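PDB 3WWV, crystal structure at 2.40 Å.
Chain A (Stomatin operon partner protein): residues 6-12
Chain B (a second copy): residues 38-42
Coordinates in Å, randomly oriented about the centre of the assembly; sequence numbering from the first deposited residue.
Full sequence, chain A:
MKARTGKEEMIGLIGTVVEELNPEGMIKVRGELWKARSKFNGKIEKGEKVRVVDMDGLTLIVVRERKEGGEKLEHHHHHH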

ATOM      1  N   GLY A   6      11.043   9.536   5.573  1.00 51.50           N
ATOM      2  CA  GLY A   6      11.172   8.111   5.255  1.00 46.18           C
ATOM      3  C   GLY A   6       9.963   7.437   4.638  1.00 43.41           C
ATOM      4  O   GLY A   6       8.871   7.999   4.595  1.00 42.25           O
ATOM      5  N   LYS A   7      10.175   6.214   4.160  1.00 43.62           N
ATOM      6  CA  LYS A   7       9.111   5.374   3.608  1.00 41.80           C
ATOM      7  C   LYS A   7       8.031   5.055   4.640  1.00 41.23           C
ATOM      8  O   LYS A   7       6.844   4.972   4.314  1.00 41.38           O
ATOM      9  CB  LYS A   7       9.693   4.073   3.060  1.00 41.16           C
ATOM     10  CG  LYS A   7      10.516   4.231   1.798  1.00 40.40           C
ATOM     11  CD  LYS A   7      10.758   2.876   1.164  1.00 41.89           C
ATOM     12  CE  LYS A   7      11.685   2.986  -0.033  1.00 43.68           C
ATOM     13  NZ  LYS A   7      11.890   1.657  -0.674  1.00 44.30           N
ATOM     14  N   GLU A   8       8.456   4.884   5.884  1.00 39.38           N
ATOM     15  CA  GLU A   8       7.571   4.477   6.955  1.00 39.21           C
ATOM     16  C   GLU A   8       6.468   5.505   7.203  1.00 36.34           C
ATOM     17  O   GLU A   8       5.354   5.148   7.569  1.00 36.65           O
ATOM     18  CB  GLU A   8       8.379   4.227   8.224  1.00 41.44           C
ATOM     19  CG  GLU A   8       7.617   3.452   9.284  1.00 45.90           C
ATOM     20  CD  GLU A   8       8.520   2.844  10.343  1.00 48.21           C
ATOM     21  OE1 GLU A   8       7.980   2.399  11.378  1.00 49.24           O
ATOM     22  OE2 GLU A   8       9.758   2.805  10.144  1.00 50.51           O
ATOM     23  N   GLU A   9       6.786   6.776   6.991  1.00 33.91           N
ATOM     24  CA  GLU A   9       5.851   7.859   7.253  1.00 31.36           C
ATOM     25  C   GLU A   9       4.779   7.932   6.176  1.00 28.34           C
ATOM     26  O   GLU A   9       3.638   8.282   6.464  1.00 28.56           O
ATOM     27  CB  GLU A   9       6.586   9.201   7.337  1.00 33.74           C
ATOM     28  CG  GLU A   9       7.849   9.184   8.185  1.00 38.60           C
ATOM     29  CD  GLU A   9       8.553  10.533   8.213  1.00 42.62           C
ATOM     30  OE1 GLU A   9       9.758  10.580   7.878  1.00 45.22           O
ATOM     31  OE2 GLU A   9       7.904  11.549   8.557  1.00 44.51           O
ATOM     32  N   MET A  10       5.144   7.598   4.943  1.00 25.46           N
ATOM     33  CA  MET A  10       4.257   7.820   3.793  1.00 24.72           C
ATOM     34  C   MET A  10       3.442   6.596   3.379  1.00 23.69           C
ATOM     35  O   MET A  10       2.308   6.738   2.915  1.00 23.73           O
ATOM     36  CB  MET A  10       5.042   8.332   2.573  1.00 24.72           C
ATOM     37  CG  MET A  10       5.836   9.613   2.795  1.00 25.00           C
ATOM     38  SD  MET A  10       4.825  10.922   3.488  1.00 25.84           S
ATOM     39  CE  MET A  10       3.695  11.284   2.142  1.00 24.89           C
ATOM     40  N   ILE A  11       4.018   5.410   3.540  1.00 21.18           N
ATOM     41  CA  ILE A  11       3.404   4.196   3.038  1.00 20.80           C
ATOM     42  C   ILE A  11       2.113   3.865   3.803  1.00 21.32           C
ATOM     43  O   ILE A  11       2.073   3.880   5.035  1.00 21.03           O
ATOM     44  CB  ILE A  11       4.424   3.027   2.986  1.00 20.06           C
ATOM     45  CG1 ILE A  11       5.469   3.320   1.905  1.00 19.62           C
ATOM     46  CG2 ILE A  11       3.732   1.706   2.674  1.00 19.65           C
ATOM     47  CD1 ILE A  11       6.610   2.328   1.834  1.00 20.86           C
ATOM     48  N   GLY A  12       1.044   3.609   3.057  1.00 21.72           N
ATOM     49  CA  GLY A  12      -0.253   3.318   3.661  1.00 21.35           C
ATOM     50  C   GLY A  12      -1.212   4.489   3.687  1.00 21.82           C
ATOM     51  O   GLY A  12      -2.411   4.291   3.851  1.00 21.90           O
TER
ATOM     52  N   SER B  38       5.387  -7.995   7.604  1.00 24.64           N
ATOM     53  CA  SER B  38       5.256  -6.555   7.792  1.00 25.32           C
ATOM     54  C   SER B  38       6.472  -5.857   7.211  1.00 24.26           C
ATOM     55  O   SER B  38       7.593  -6.324   7.392  1.00 23.35           O
ATOM     56  CB  SER B  38       5.082  -6.189   9.259  1.00 26.66           C
ATOM     57  OG  SER B  38       6.204  -6.594  10.006  1.00 30.74           O
ATOM     58  N   LYS B  39       6.244  -4.750   6.506  1.00 24.21           N
ATOM     59  CA  LYS B  39       7.334  -4.053   5.819  1.00 24.69           C
ATOM     60  C   LYS B  39       8.369  -3.424   6.754  1.00 26.07           C
ATOM     61  O   LYS B  39       9.562  -3.540   6.501  1.00 25.94           O
ATOM     62  CB  LYS B  39       6.810  -3.002   4.851  1.00 24.49           C
ATOM     63  CG  LYS B  39       7.888  -2.525   3.885  1.00 23.95           C
ATOM     64  CD  LYS B  39       7.358  -1.533   2.876  1.00 23.08           C
ATOM     65  CE  LYS B  39       8.516  -0.866   2.161  1.00 24.03           C
ATOM     66  NZ  LYS B  39       9.103  -1.733   1.106  1.00 23.74           N
ATOM     67  N   PHE B  40       7.923  -2.764   7.821  1.00 27.60           N
ATOM     68  CA  PHE B  40       8.861  -2.074   8.718  1.00 30.78           C
ATOM     69  C   PHE B  40       8.791  -2.614  10.126  1.00 35.34           C
ATOM     70  O   PHE B  40       9.829  -2.900  10.733  1.00 33.39           O
ATOM     71  CB  PHE B  40       8.559  -0.580   8.825  1.00 28.64           C
ATOM     72  CG  PHE B  40       8.322   0.092   7.525  1.00 27.14           C
ATOM     73  CD1 PHE B  40       9.390   0.510   6.743  1.00 26.41           C
ATOM     74  CD2 PHE B  40       7.024   0.348   7.098  1.00 26.24           C
ATOM     75  CE1 PHE B  40       9.167   1.154   5.543  1.00 26.10           C
ATOM     76  CE2 PHE B  40       6.794   0.998   5.905  1.00 25.63           C
ATOM     77  CZ  PHE B  40       7.866   1.393   5.125  1.00 25.76           C
ATOM     78  N   ASN B  41       7.554  -2.695  10.637  1.00 40.39           N
ATOM     79  CA  ASN B  41       7.258  -3.080  12.018  1.00 44.27           C
ATOM     80  C   ASN B  41       7.862  -4.419  12.393  1.00 43.88           C
ATOM     81  O   ASN B  41       7.877  -5.345  11.592  1.00 46.52           O
ATOM     82  CB  ASN B  41       5.742  -3.123  12.262  1.00 48.12           C
ATOM     83  CG  ASN B  41       5.129  -1.744  12.485  1.00 52.18           C
ATOM     84  OD1 ASN B  41       3.911  -1.621  12.652  1.00 54.96           O
ATOM     85  ND2 ASN B  41       5.964  -0.701  12.494  1.00 54.43           N
ATOM     86  N   GLY B  42       8.363  -4.510  13.618  1.00 44.28           N
ATOM     87  CA  GLY B  42       8.891  -5.765  14.133  1.00 41.95           C
ATOM     88  C   GLY B  42       7.791  -6.772  14.441  1.00 41.45           C
ATOM     89  O   GLY B  42       8.052  -7.982  14.432  1.00 41.53           O
TER
HETATM   90  O   HOH W   1      10.587  -0.556  -0.442  1.00 44.23           O

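Two lysines, one from each copy, converge on a single water molecule: water 1 accepts hydrogen bonds from A:Lys7 NZ at 2.6 Å and from B:Lys39 NZ at 2.4 Å. Two ammonium groups would ordinarily repel one another; the water oxygen offers lone pairs to both, and A:Lys7 NZ and B:Lys39 NZ lie 4.7 Å apart. Below the charged ends the aliphatic portions approach loosely, with A:Lys7 CD 4.5 Å from B:Lys39 CE.

No hydrogen bond passes directly between the stretches, and the packing centres on the aromatic ring of B:Phe40, the residue that gives up most surface to the other stretch. In chain A, a short turn of weakly bonded helix presents its backbone to this ring. The bond from A:Met10 N to A:Lys7 O is weak, at 3.2 Å, whereas A:Ile11 N reaches the same A:Lys7 O at 3.0 Å. A:Gly6 N donates to A:Glu9 OE1 at 2.8 Å; the CA-to-CB bond of A:Glu9 points away from the chain B stretch, and the residue makes no contact with it.

A:Glu8 lies closest in register to B:Phe40, their CA atoms 6.9 Å apart. Its CA sits over one face of the ring, 3.8 Å from the centroid of B:Phe40 and 21° off the normal, so that a polarized backbone C-H meets the pi cloud. The extended A:Glu8 side chain, t at both chi1 and chi2, continues along B:Phe40, with CD of the glutamate 3.7 Å from CB of the phenylalanine. A:Ile11 approaches the ring at its edge, its CD1 3.6 Å from B:Phe40 CZ in an apolar contact; the same methyl lies 3.7 Å from B:Lys39 CE, packing against the aliphatic part of that lysine.

Within chain B, B:Ser38 OG donates to B:Asn41 O at 2.6 Å, tying together the residues that flank B:Lys39 and B:Phe40.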